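Local atomic coordinates of proton-dependent oligopeptide transporter family protein (Xanthomonas campestris, PDB entry 6EI3), a protein that probably carries small peptides across the membrane together with protons, as a member of the POT family within the major facilitator superfamily. Residues S304-K309 with A333-L338; P344-V349 with L406-V411; V349-L354 with L364-S369. All coordinates share one frame; numbering follows the deposited sequence.

Contact 1: S304-K309 with A333-L338; sequences SLFDQK and ALNPLL. With 78M ((2S)-2,3-dihydroxypropyl(7Z)-pentadec-7-enoate), chain K.
A buried polar cluster between transmembrane helices brings Asn335, on helix 334-357, up against Phe306 and Lys309, where helix 281-306 passes into a short 3-10 turn. The interface is small, about 104 Å², and its centre lies about 12 Å from that of the chain. Asn335 carries its whole side, with CG anti to the backbone N (chi1 176°), so that the amide reaches across to both partners. It meets the Phe306 ring at the edge, near the ring plane: ND2 of Asn335 is 3.8 Å from CE1 of Phe306, while OD1 of Asn335 lies 3.9 Å from CZ of Phe306. The amide and the ring are turned 65° against each other. Lys309 comes in nearly at right angles to Asn335 and touches it with its hydrocarbon part, CE of Lys309 standing 3.7 Å from OD1 of Asn335. Beyond CE the lysine chain bends (chi4 -58°), carrying NZ back over a face of the Phe306 ring, where it makes a weak bond of 3.4 Å to the backbone O of Phe306. Helix 334-357 turns Leu334 and Leu337 to the acyl chain of a bound monoacylglycerol, with CD2 of Leu334 3.7 Å from its C10. The strong polar partners of Asn335 are on helix 400-424, where its ND2 donates to OE1 of Glu410 and OG1 of Thr407. With ND2 gripped by two oxygens, the flip of the amide is settled, and OD1 is left facing the lysine chain, an arrangement that the nearby amino group would probably favour electrostatically.

Contact 2: P344-V349 with L406-V411; sequences PFNNLV and LTFGEV. With 78M ((2S)-2,3-dihydroxypropyl(7Z)-pentadec-7-enoate), chain N.
This is a small helix-to-helix contact made by one asparagine: Asn346, on helix 334-357, reaches into the angle between Phe408 and Val411 on helix 400-424. The backbones come within 8.3 Å, measured from CA of Asn346 to CA of Val411, and about 138 Å² is buried. Both outer atoms of the amide lie near CE1 of Phe408. OD1 of Asn346 is in the plane of the ring, at its edge, 3.4 Å from CE1 of Phe408; a carbonyl oxygen is well placed there, against the slightly positive ring hydrogens. ND2 of Asn346 is 3.5 Å from that same CE1 and packs equally closely on the methyl CG1 of Val411. Amide and ring stand almost perpendicular, 85° apart. Phe408 can offer that edge because its CG is anti to the backbone N (chi1 -173°), which swings the ring over to helix 334-357. The amide nitrogen is not left to packing alone, since it is hydrogen-bonded to OH of Tyr351, further along its own helix. That helix is irregular here: it kinks at Pro344 and widens into a pi-type turn over 346-349. A bound monoacylglycerol packs against it, with CG of Pro344 3.7 Å from C8 of the lipid and CD2 of Leu348 3.9 Å from C4. Around the contact, Phe408 meets Phe373 of helix 363-389 edge-to-face and also touches Leu350. Leu406 packs on Ser374 and Ala377 of helix 363-389 and on Phe306 of helix 281-306, so helix 400-424 is packed against three other helices at this level.

Contact 3: V349-L354 with L364-S369; sequences VLYPLL and LRRMTS. With 78M ((2S)-2,3-dihydroxypropyl(7Z)-pentadec-7-enoate), chain J.
A cation-pi stack between Tyr351 and Arg366 ties together two consecutive transmembrane helices of the transporter, 334-357 and 363-389. The guanidinium lies nearly flat on one face of the phenol, its plane 16° from that of the ring, with CZ of Arg366 3.7 Å from the ring centroid. The overlap is offset toward the CD2-CE2 side, where NH1 of Arg366 comes within 3.3 Å of CE2 of Tyr351. Both side chains start with CG beside the backbone N, chi1 -55° in Tyr351 and -72° in Arg366, which sends them out from their helices toward each other so that ring and guanidinium can meet face to face. From there the arginine runs extended to NE, passing its CD 3.7 Å from OH of Tyr351 before the guanidinium settles on the ring. NE of Arg366 donates to the backbone O of Pro361, in the link between the helices, which helps fix the rotation of the group. The far side of segment 364-369 receives a bound monoacylglycerol. Here Thr368 OG1 folds back onto O of Leu364 at 2.7 Å and Ser369 OG onto O of Arg365 at 2.8 Å, and the same Ser369 OG touches lipid atom C7 at 3.3 Å.

Helix 334-357 runs through all three contacts. Contacts 1 and 2 have centres about 13 Å apart and are joined by the bonds from Asn335 to helix 400-424; beside them CB of Leu338 packs 3.5 Å from CG2 of Thr407. Contacts 2 and 3 share Val349, with centres about 9 Å apart; the wide turn of the helix bridges them, O of Asn346 lying 2.8 Å from N of Tyr351. Contact 3 falls inside the loop closed by contact 2. Contacts 1 and 3 do not touch, their nearest atoms being about 10 Å apart. A different monoacylglycerol lies against one segment of each contact, and Leu337 and Thr368 each touch a second one.

Contact 1: S304-K309 with A333-L338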
loop_
_atom_site.group_PDB
_atom_site.type_symbol
_atom_site.label_atom_id
_atom_site.label_comp_id
_atom_site.label_asym_id
_atom_site.label_seq_id
_atom_site.Cartn_x
_atom_site.Cartn_y
_atom_site.Cartn_z
ATOM N N SER A 304 2.318 -6.986 4.026
ATOM C CA SER A 304 2.143 -7.287 5.453
ATOM C C SER A 304 3.459 -7.028 6.149
ATOM O O SER A 304 3.483 -6.451 7.218
ATOM C CB SER A 304 1.787 -8.764 5.667
ATOM O OG SER A 304 0.581 -9.077 5.009
ATOM N N LEU A 305 4.547 -7.478 5.544
ATOM C CA LEU A 305 5.899 -7.352 6.081
ATOM C C LEU A 305 6.481 -5.959 5.874
ATOM O O LEU A 305 7.156 -5.423 6.754
ATOM C CB LEU A 305 6.791 -8.422 5.419
ATOM C CG LEU A 305 6.811 -9.799 6.116
ATOM C CD1 LEU A 305 5.501 -10.573 5.933
ATOM C CD2 LEU A 305 7.937 -10.652 5.578
ATOM N N PHE A 306 6.189 -5.356 4.726
ATOM C CA PHE A 306 6.724 -4.047 4.386
ATOM C C PHE A 306 6.169 -2.912 5.262
ATOM O O PHE A 306 6.953 -2.113 5.765
ATOM C CB PHE A 306 6.515 -3.769 2.877
ATOM C CG PHE A 306 7.094 -2.455 2.414
ATOM C CD1 PHE A 306 8.468 -2.275 2.331
ATOM C CD2 PHE A 306 6.261 -1.399 2.051
ATOM C CE1 PHE A 306 9.001 -1.046 1.924
ATOM C CE2 PHE A 306 6.796 -0.175 1.647
ATOM C CZ PHE A 306 8.162 -0.009 1.581
ATOM N N ASP A 307 4.833 -2.830 5.433
ATOM C CA ASP A 307 4.190 -1.736 6.188
ATOM C C ASP A 307 4.448 -1.775 7.715
ATOM O O ASP A 307 4.298 -0.755 8.385
ATOM C CB ASP A 307 2.690 -1.638 5.853
ATOM C CG ASP A 307 2.478 -0.911 4.515
ATOM O OD1 ASP A 307 3.207 0.078 4.251
ATOM O OD2 ASP A 307 1.600 -1.341 3.731
ATOM N N GLN A 308 4.920 -2.912 8.236
ATOM C CA GLN A 308 5.258 -3.059 9.655
ATOM C C GLN A 308 6.586 -2.371 10.050
ATOM O O GLN A 308 6.900 -2.303 11.231
ATOM C CB GLN A 308 5.239 -4.526 10.062
ATOM C CG GLN A 308 3.842 -5.095 10.215
ATOM C CD GLN A 308 3.931 -6.503 10.734
ATOM O OE1 GLN A 308 4.116 -6.738 11.940
ATOM N NE2 GLN A 308 3.909 -7.467 9.825
ATOM N N LYS A 309 7.325 -1.792 9.097
ATOM C CA LYS A 309 8.530 -1.032 9.467
ATOM C C LYS A 309 8.152 0.254 10.263
ATOM O O LYS A 309 8.962 0.775 11.050
ATOM C CB LYS A 309 9.426 -0.736 8.252
ATOM C CG LYS A 309 8.806 0.148 7.208
ATOM C CD LYS A 309 9.549 0.040 5.875
ATOM C CE LYS A 309 9.105 1.125 4.928
ATOM N NZ LYS A 309 7.644 1.077 4.668
ATOM N N ALA A 333 14.114 6.384 7.772
ATOM C CA ALA A 333 14.817 7.113 6.703
ATOM C C ALA A 333 15.673 6.166 5.864
ATOM O O ALA A 333 16.039 6.509 4.739
ATOM C CB ALA A 333 15.686 8.201 7.297
ATOM N N LEU A 334 16.001 4.978 6.412
ATOM C CA LEU A 334 16.826 4.016 5.680
ATOM C C LEU A 334 16.128 3.458 4.467
ATOM O O LEU A 334 16.795 3.135 3.497
ATOM C CB LEU A 334 17.297 2.857 6.565
ATOM C CG LEU A 334 18.345 3.159 7.626
ATOM C CD1 LEU A 334 18.549 1.935 8.493
ATOM C CD2 LEU A 334 19.686 3.565 7.002
ATOM N N ASN A 335 14.796 3.347 4.505
ATOM C CA ASN A 335 14.069 2.804 3.377
ATOM C C ASN A 335 14.225 3.664 2.097
ATOM O O ASN A 335 14.775 3.129 1.124
ATOM C CB ASN A 335 12.630 2.524 3.732
ATOM C CG ASN A 335 11.838 2.057 2.555
ATOM O OD1 ASN A 335 10.914 2.728 2.120
ATOM N ND2 ASN A 335 12.207 0.907 1.999
ATOM N N PRO A 336 13.857 4.980 2.072
ATOM C CA PRO A 336 14.062 5.774 0.840
ATOM C C PRO A 336 15.534 5.933 0.452
ATOM O O PRO A 336 15.829 5.985 -0.745
ATOM C CB PRO A 336 13.402 7.117 1.171
ATOM C CG PRO A 336 13.456 7.211 2.673
ATOM C CD PRO A 336 13.180 5.795 3.110
ATOM N N LEU A 337 16.468 5.954 1.436
ATOM C CA LEU A 337 17.900 6.014 1.112
ATOM C C LEU A 337 18.290 4.752 0.329
ATOM O O LEU A 337 18.968 4.842 -0.691
ATOM C CB LEU A 337 18.782 6.132 2.378
ATOM C CG LEU A 337 20.301 5.982 2.140
ATOM C CD1 LEU A 337 20.868 7.155 1.364
ATOM C CD2 LEU A 337 21.072 5.770 3.442
ATOM N N LEU A 338 17.847 3.578 0.818
ATOM C CA LEU A 338 18.169 2.303 0.191
ATOM C C LEU A 338 17.450 2.108 -1.150
ATOM O O LEU A 338 18.008 1.487 -2.044
ATOM C CB LEU A 338 17.942 1.128 1.158
ATOM C CG LEU A 338 18.978 0.968 2.259
ATOM C CD1 LEU A 338 18.389 0.209 3.437
ATOM C CD2 LEU A 338 20.246 0.290 1.742
HETATM O O21 78M K . 27.418 0.956 16.789
HETATM C C20 78M K . 28.151 2.159 16.623
HETATM C C18 78M K . 27.344 3.179 15.855
HETATM O O19 78M K . 27.000 2.665 14.562
HETATM C C17 78M K . 28.054 4.508 15.721
HETATM O O2 78M K . 27.008 5.400 15.267
HETATM C C1 78M K . 26.691 6.465 16.018
HETATM O O1 78M K . 27.353 6.868 16.938
HETATM C C2 78M K . 25.385 7.059 15.586
HETATM C C3 78M K . 24.208 6.262 16.121
HETATM C C4 78M K . 22.888 6.646 15.480
HETATM C C5 78M K . 21.876 5.507 15.443
HETATM C C6 78M K . 22.176 4.410 14.412
HETATM C C7 78M K . 22.004 4.918 13.019
HETATM C C8 78M K . 21.850 4.211 11.922
HETATM C C9 78M K . 21.665 4.780 10.552
HETATM C C10 78M K . 20.199 5.145 10.277
HETATM C C11 78M K . 19.800 6.592 10.565
HETATM C C12 78M K . 20.125 7.593 9.463
HETATM C C13 78M K . 19.368 7.369 8.161
HETATM C C15 78M K . 19.113 7.954 5.731
HETATM C C14 78M K . 19.881 8.201 7.002
#

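Contact 2: P344-V349 with L406-V411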
loop_
_atom_site.group_PDB
_atom_site.type_symbol
_atom_site.label_atom_id
_atom_site.label_comp_id
_atom_site.label_asym_id
_atom_site.label_seq_id
_atom_site.Cartn_x
_atom_site.Cartn_y
_atom_site.Cartn_z
ATOM N N PRO A 344 19.279 2.049 -8.872
ATOM C CA PRO A 344 20.359 2.013 -9.873
ATOM C C PRO A 344 21.355 0.875 -9.664
ATOM O O PRO A 344 21.948 0.445 -10.641
ATOM C CB PRO A 344 21.007 3.388 -9.756
ATOM C CG PRO A 344 20.771 3.787 -8.356
ATOM C CD PRO A 344 19.408 3.241 -8.012
ATOM N N PHE A 345 21.538 0.361 -8.425
ATOM C CA PHE A 345 22.434 -0.783 -8.262
ATOM C C PHE A 345 21.865 -1.990 -9.041
ATOM O O PHE A 345 22.597 -2.613 -9.800
ATOM C CB PHE A 345 22.688 -1.151 -6.794
ATOM C CG PHE A 345 23.450 -2.446 -6.624
ATOM C CD1 PHE A 345 24.832 -2.486 -6.784
ATOM C CD2 PHE A 345 22.791 -3.622 -6.276
ATOM C CE1 PHE A 345 25.538 -3.685 -6.621
ATOM C CE2 PHE A 345 23.498 -4.821 -6.115
ATOM C CZ PHE A 345 24.866 -4.842 -6.281
ATOM N N ASN A 346 20.576 -2.306 -8.853
ATOM C CA ASN A 346 19.945 -3.423 -9.565
ATOM C C ASN A 346 19.897 -3.161 -11.092
ATOM O O ASN A 346 20.293 -4.030 -11.860
ATOM C CB ASN A 346 18.554 -3.740 -8.989
ATOM C CG ASN A 346 18.546 -4.341 -7.599
ATOM O OD1 ASN A 346 19.530 -4.306 -6.861
ATOM N ND2 ASN A 346 17.433 -4.945 -7.210
ATOM N N ASN A 347 19.521 -1.944 -11.511
ATOM C CA ASN A 347 19.433 -1.558 -12.928
ATOM C C ASN A 347 20.763 -1.483 -13.678
ATOM O O ASN A 347 20.813 -1.881 -14.841
ATOM C CB ASN A 347 18.682 -0.231 -13.086
ATOM C CG ASN A 347 17.188 -0.341 -12.907
ATOM O OD1 ASN A 347 16.621 -1.432 -12.777
ATOM N ND2 ASN A 347 16.508 0.797 -12.940
ATOM N N LEU A 348 21.820 -0.959 -13.038
ATOM C CA LEU A 348 23.133 -0.745 -13.651
ATOM C C LEU A 348 24.178 -1.825 -13.332
ATOM O O LEU A 348 25.151 -1.956 -14.079
ATOM C CB LEU A 348 23.673 0.644 -13.235
ATOM C CG LEU A 348 23.233 1.880 -14.037
ATOM C CD1 LEU A 348 21.748 2.175 -13.886
ATOM C CD2 LEU A 348 24.014 3.107 -13.598
ATOM N N VAL A 349 24.010 -2.569 -12.221
ATOM C CA VAL A 349 25.008 -3.573 -11.820
ATOM C C VAL A 349 24.445 -5.006 -11.763
ATOM O O VAL A 349 24.937 -5.859 -12.500
ATOM C CB VAL A 349 25.740 -3.195 -10.488
ATOM C CG1 VAL A 349 26.839 -4.200 -10.145
ATOM C CG2 VAL A 349 26.305 -1.776 -10.534
ATOM N N LEU A 406 14.920 -5.955 3.469
ATOM C CA LEU A 406 13.533 -5.603 3.131
ATOM C C LEU A 406 13.416 -4.642 1.932
ATOM O O LEU A 406 12.524 -4.825 1.105
ATOM C CB LEU A 406 12.774 -5.062 4.355
ATOM C CG LEU A 406 11.314 -4.603 4.133
ATOM C CD1 LEU A 406 10.379 -5.784 3.780
ATOM C CD2 LEU A 406 10.803 -3.833 5.324
ATOM N N THR A 407 14.291 -3.610 1.875
ATOM C CA THR A 407 14.302 -2.630 0.794
ATOM C C THR A 407 14.762 -3.277 -0.503
ATOM O O THR A 407 14.240 -2.930 -1.574
ATOM C CB THR A 407 15.074 -1.367 1.174
ATOM O OG1 THR A 407 14.539 -0.910 2.421
ATOM C CG2 THR A 407 14.901 -0.261 0.121
ATOM N N PHE A 408 15.703 -4.255 -0.398
ATOM C CA PHE A 408 16.135 -5.043 -1.554
ATOM C C PHE A 408 14.908 -5.812 -2.080
ATOM O O PHE A 408 14.620 -5.755 -3.280
ATOM C CB PHE A 408 17.299 -6.002 -1.205
ATOM C CG PHE A 408 17.892 -6.724 -2.397
ATOM C CD1 PHE A 408 18.437 -6.014 -3.466
ATOM C CD2 PHE A 408 17.975 -8.112 -2.418
ATOM C CE1 PHE A 408 19.016 -6.685 -4.556
ATOM C CE2 PHE A 408 18.544 -8.781 -3.512
ATOM C CZ PHE A 408 19.061 -8.063 -4.567
ATOM N N GLY A 409 14.148 -6.426 -1.171
ATOM C CA GLY A 409 12.921 -7.127 -1.532
ATOM C C GLY A 409 11.917 -6.204 -2.202
ATOM O O GLY A 409 11.372 -6.542 -3.255
ATOM N N GLU A 410 11.712 -5.004 -1.625
ATOM C CA GLU A 410 10.804 -3.979 -2.152
ATOM C C GLU A 410 11.133 -3.610 -3.603
ATOM O O GLU A 410 10.239 -3.629 -4.440
ATOM C CB GLU A 410 10.837 -2.721 -1.274
ATOM C CG GLU A 410 9.988 -1.587 -1.833
ATOM C CD GLU A 410 10.187 -0.212 -1.232
ATOM O OE1 GLU A 410 11.110 -0.030 -0.407
ATOM O OE2 GLU A 410 9.393 0.687 -1.579
ATOM N N VAL A 411 12.410 -3.286 -3.889
ATOM C CA VAL A 411 12.892 -2.934 -5.231
ATOM C C VAL A 411 12.641 -4.103 -6.221
ATOM O O VAL A 411 12.260 -3.861 -7.369
ATOM C CB VAL A 411 14.389 -2.482 -5.182
ATOM C CG1 VAL A 411 15.024 -2.477 -6.561
ATOM C CG2 VAL A 411 14.529 -1.104 -4.522
HETATM O O21 78M N . 26.081 5.630 -6.057
HETATM C C20 78M N . 26.869 5.589 -7.240
HETATM C C18 78M N . 27.288 6.979 -7.657
HETATM O O19 78M N . 26.138 7.767 -7.982
HETATM C C17 78M N . 28.281 6.989 -8.798
HETATM O O2 78M N . 27.562 6.537 -9.972
HETATM C C1 78M N . 27.508 7.342 -11.041
HETATM O O1 78M N . 28.026 8.428 -11.098
HETATM C C2 78M N . 26.730 6.710 -12.161
HETATM C C3 78M N . 25.229 6.970 -12.094
HETATM C C4 78M N . 24.500 6.058 -11.109
HETATM C C5 78M N . 23.006 6.328 -10.952
HETATM C C6 78M N . 22.637 7.549 -10.094
HETATM C C7 78M N . 22.919 7.389 -8.628
HETATM C C8 78M N . 22.025 7.190 -7.679
HETATM C C9 78M N . 22.296 7.046 -6.216
HETATM C C10 78M N . 21.479 8.041 -5.398
HETATM C C11 78M N . 21.843 8.088 -3.925
HETATM C C12 78M N . 21.035 9.101 -3.118
HETATM C C13 78M N . 21.528 9.331 -1.696
HETATM C C15 78M N . 23.306 10.339 -0.190
HETATM C C14 78M N . 22.733 10.260 -1.585
#

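Contact 3: V349-L354 with L364-S369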
loop_
_atom_site.group_PDB
_atom_site.type_symbol
_atom_site.label_atom_id
_atom_site.label_comp_id
_atom_site.label_asym_id
_atom_site.label_seq_id
_atom_site.Cartn_x
_atom_site.Cartn_y
_atom_site.Cartn_z
ATOM N N VAL A 349 24.010 -2.569 -12.221
ATOM C CA VAL A 349 25.008 -3.573 -11.820
ATOM C C VAL A 349 24.445 -5.006 -11.763
ATOM O O VAL A 349 24.937 -5.859 -12.500
ATOM C CB VAL A 349 25.740 -3.195 -10.488
ATOM C CG1 VAL A 349 26.839 -4.200 -10.145
ATOM C CG2 VAL A 349 26.305 -1.776 -10.534
ATOM N N LEU A 350 23.465 -5.279 -10.869
ATOM C CA LEU A 350 22.922 -6.619 -10.625
ATOM C C LEU A 350 22.197 -7.267 -11.820
ATOM O O LEU A 350 22.521 -8.408 -12.136
ATOM C CB LEU A 350 22.030 -6.655 -9.378
ATOM C CG LEU A 350 21.557 -8.042 -8.904
ATOM C CD1 LEU A 350 22.732 -8.968 -8.593
ATOM C CD2 LEU A 350 20.650 -7.921 -7.717
ATOM N N TYR A 351 21.203 -6.589 -12.433
ATOM C CA TYR A 351 20.464 -7.154 -13.578
ATOM C C TYR A 351 21.394 -7.357 -14.771
ATOM O O TYR A 351 21.493 -8.510 -15.206
ATOM C CB TYR A 351 19.176 -6.380 -13.943
ATOM C CG TYR A 351 18.193 -6.201 -12.802
ATOM C CD1 TYR A 351 18.102 -7.137 -11.772
ATOM C CD2 TYR A 351 17.324 -5.113 -12.771
ATOM C CE1 TYR A 351 17.223 -6.961 -10.706
ATOM C CE2 TYR A 351 16.418 -4.940 -11.721
ATOM C CZ TYR A 351 16.367 -5.871 -10.696
ATOM O OH TYR A 351 15.486 -5.705 -9.658
ATOM N N PRO A 352 22.205 -6.345 -15.207
ATOM C CA PRO A 352 23.158 -6.594 -16.306
ATOM C C PRO A 352 24.133 -7.734 -16.027
ATOM O O PRO A 352 24.377 -8.515 -16.931
ATOM C CB PRO A 352 23.859 -5.247 -16.473
ATOM C CG PRO A 352 22.842 -4.261 -16.050
ATOM C CD PRO A 352 22.243 -4.915 -14.825
ATOM N N LEU A 353 24.614 -7.889 -14.770
ATOM C CA LEU A 353 25.504 -8.992 -14.366
ATOM C C LEU A 353 24.808 -10.318 -14.627
ATOM O O LEU A 353 25.287 -11.097 -15.444
ATOM C CB LEU A 353 25.914 -8.884 -12.878
ATOM C CG LEU A 353 26.757 -10.035 -12.281
ATOM C CD1 LEU A 353 28.166 -10.120 -12.924
ATOM C CD2 LEU A 353 26.882 -9.895 -10.774
ATOM N N LEU A 354 23.637 -10.524 -13.970
ATOM C CA LEU A 354 22.765 -11.702 -14.042
ATOM C C LEU A 354 22.464 -12.110 -15.493
ATOM O O LEU A 354 22.543 -13.295 -15.799
ATOM C CB LEU A 354 21.458 -11.426 -13.256
ATOM C CG LEU A 354 21.304 -11.994 -11.825
ATOM C CD1 LEU A 354 22.607 -11.967 -11.031
ATOM C CD2 LEU A 354 20.212 -11.253 -11.057
ATOM N N LEU A 364 8.917 -11.893 -13.203
ATOM C CA LEU A 364 8.363 -12.872 -12.261
ATOM C C LEU A 364 9.427 -13.477 -11.333
ATOM O O LEU A 364 9.116 -13.768 -10.175
ATOM C CB LEU A 364 7.543 -13.950 -12.988
ATOM C CG LEU A 364 6.179 -13.483 -13.537
ATOM C CD1 LEU A 364 5.526 -14.570 -14.353
ATOM C CD2 LEU A 364 5.230 -12.962 -12.410
ATOM N N ARG A 365 10.688 -13.579 -11.806
ATOM C CA ARG A 365 11.821 -14.042 -10.993
ATOM C C ARG A 365 12.168 -12.983 -9.965
ATOM O O ARG A 365 12.459 -13.320 -8.820
ATOM C CB ARG A 365 13.064 -14.355 -11.849
ATOM C CG ARG A 365 13.130 -15.808 -12.300
ATOM C CD ARG A 365 14.206 -15.996 -13.349
ATOM N NE ARG A 365 14.457 -17.411 -13.621
ATOM C CZ ARG A 365 15.365 -17.857 -14.480
ATOM N NH1 ARG A 365 16.134 -17.004 -15.146
ATOM N NH2 ARG A 365 15.521 -19.158 -14.670
ATOM N N ARG A 366 12.135 -11.705 -10.370
ATOM C CA ARG A 366 12.397 -10.577 -9.470
ATOM C C ARG A 366 11.338 -10.576 -8.368
ATOM O O ARG A 366 11.676 -10.466 -7.198
ATOM C CB ARG A 366 12.333 -9.242 -10.229
ATOM C CG ARG A 366 13.510 -8.979 -11.177
ATOM C CD ARG A 366 13.318 -7.634 -11.884
ATOM N NE ARG A 366 14.092 -7.571 -13.115
ATOM C CZ ARG A 366 14.227 -6.482 -13.868
ATOM N NH1 ARG A 366 13.633 -5.348 -13.519
ATOM N NH2 ARG A 366 14.967 -6.517 -14.970
ATOM N N MET A 367 10.060 -10.746 -8.746
ATOM C CA MET A 367 8.965 -10.722 -7.789
ATOM C C MET A 367 9.039 -11.864 -6.768
ATOM O O MET A 367 8.948 -11.590 -5.572
ATOM C CB MET A 367 7.624 -10.667 -8.503
ATOM C CG MET A 367 7.373 -9.311 -9.182
ATOM S SD MET A 367 5.854 -9.330 -10.152
ATOM C CE MET A 367 4.639 -9.072 -8.833
ATOM N N THR A 368 9.303 -13.113 -7.225
ATOM C CA THR A 368 9.451 -14.282 -6.336
ATOM C C THR A 368 10.596 -14.024 -5.346
ATOM O O THR A 368 10.409 -14.190 -4.134
ATOM C CB THR A 368 9.743 -15.556 -7.183
ATOM O OG1 THR A 368 8.778 -15.665 -8.234
ATOM C CG2 THR A 368 9.749 -16.828 -6.343
ATOM N N SER A 369 11.772 -13.587 -5.878
ATOM C CA SER A 369 12.979 -13.279 -5.104
ATOM C C SER A 369 12.717 -12.167 -4.102
ATOM O O SER A 369 13.241 -12.221 -2.996
ATOM C CB SER A 369 14.127 -12.881 -6.028
ATOM O OG SER A 369 14.447 -13.911 -6.951
HETATM O O21 78M J . 10.288 -19.955 -17.683
HETATM C C20 78M J . 9.409 -19.343 -16.751
HETATM C C18 78M J . 9.871 -19.580 -15.332
HETATM O O19 78M J . 9.983 -20.987 -15.090
HETATM C C17 78M J . 8.952 -18.944 -14.316
HETATM O O2 78M J . 9.511 -19.230 -13.010
HETATM C C1 78M J . 9.546 -18.236 -12.113
HETATM O O1 78M J . 9.232 -17.100 -12.355
HETATM C C2 78M J . 10.019 -18.728 -10.774
HETATM C C3 78M J . 10.955 -17.755 -10.073
HETATM C C4 78M J . 11.840 -18.400 -9.027
HETATM C C5 78M J . 12.987 -17.499 -8.609
HETATM C C6 78M J . 13.799 -18.014 -7.423
HETATM C C7 78M J . 15.020 -17.172 -7.187
HETATM C C8 78M J . 15.713 -17.019 -6.061
HETATM C C9 78M J . 15.455 -17.649 -4.717
HETATM C C10 78M J . 14.820 -16.683 -3.710
HETATM C C11 78M J . 15.789 -15.722 -3.009
HETATM C C12 78M J . 16.573 -16.294 -1.827
HETATM C C13 78M J . 15.727 -16.723 -0.633
HETATM C C15 78M J . 15.553 -18.201 1.402
HETATM C C14 78M J . 16.475 -17.508 0.426
#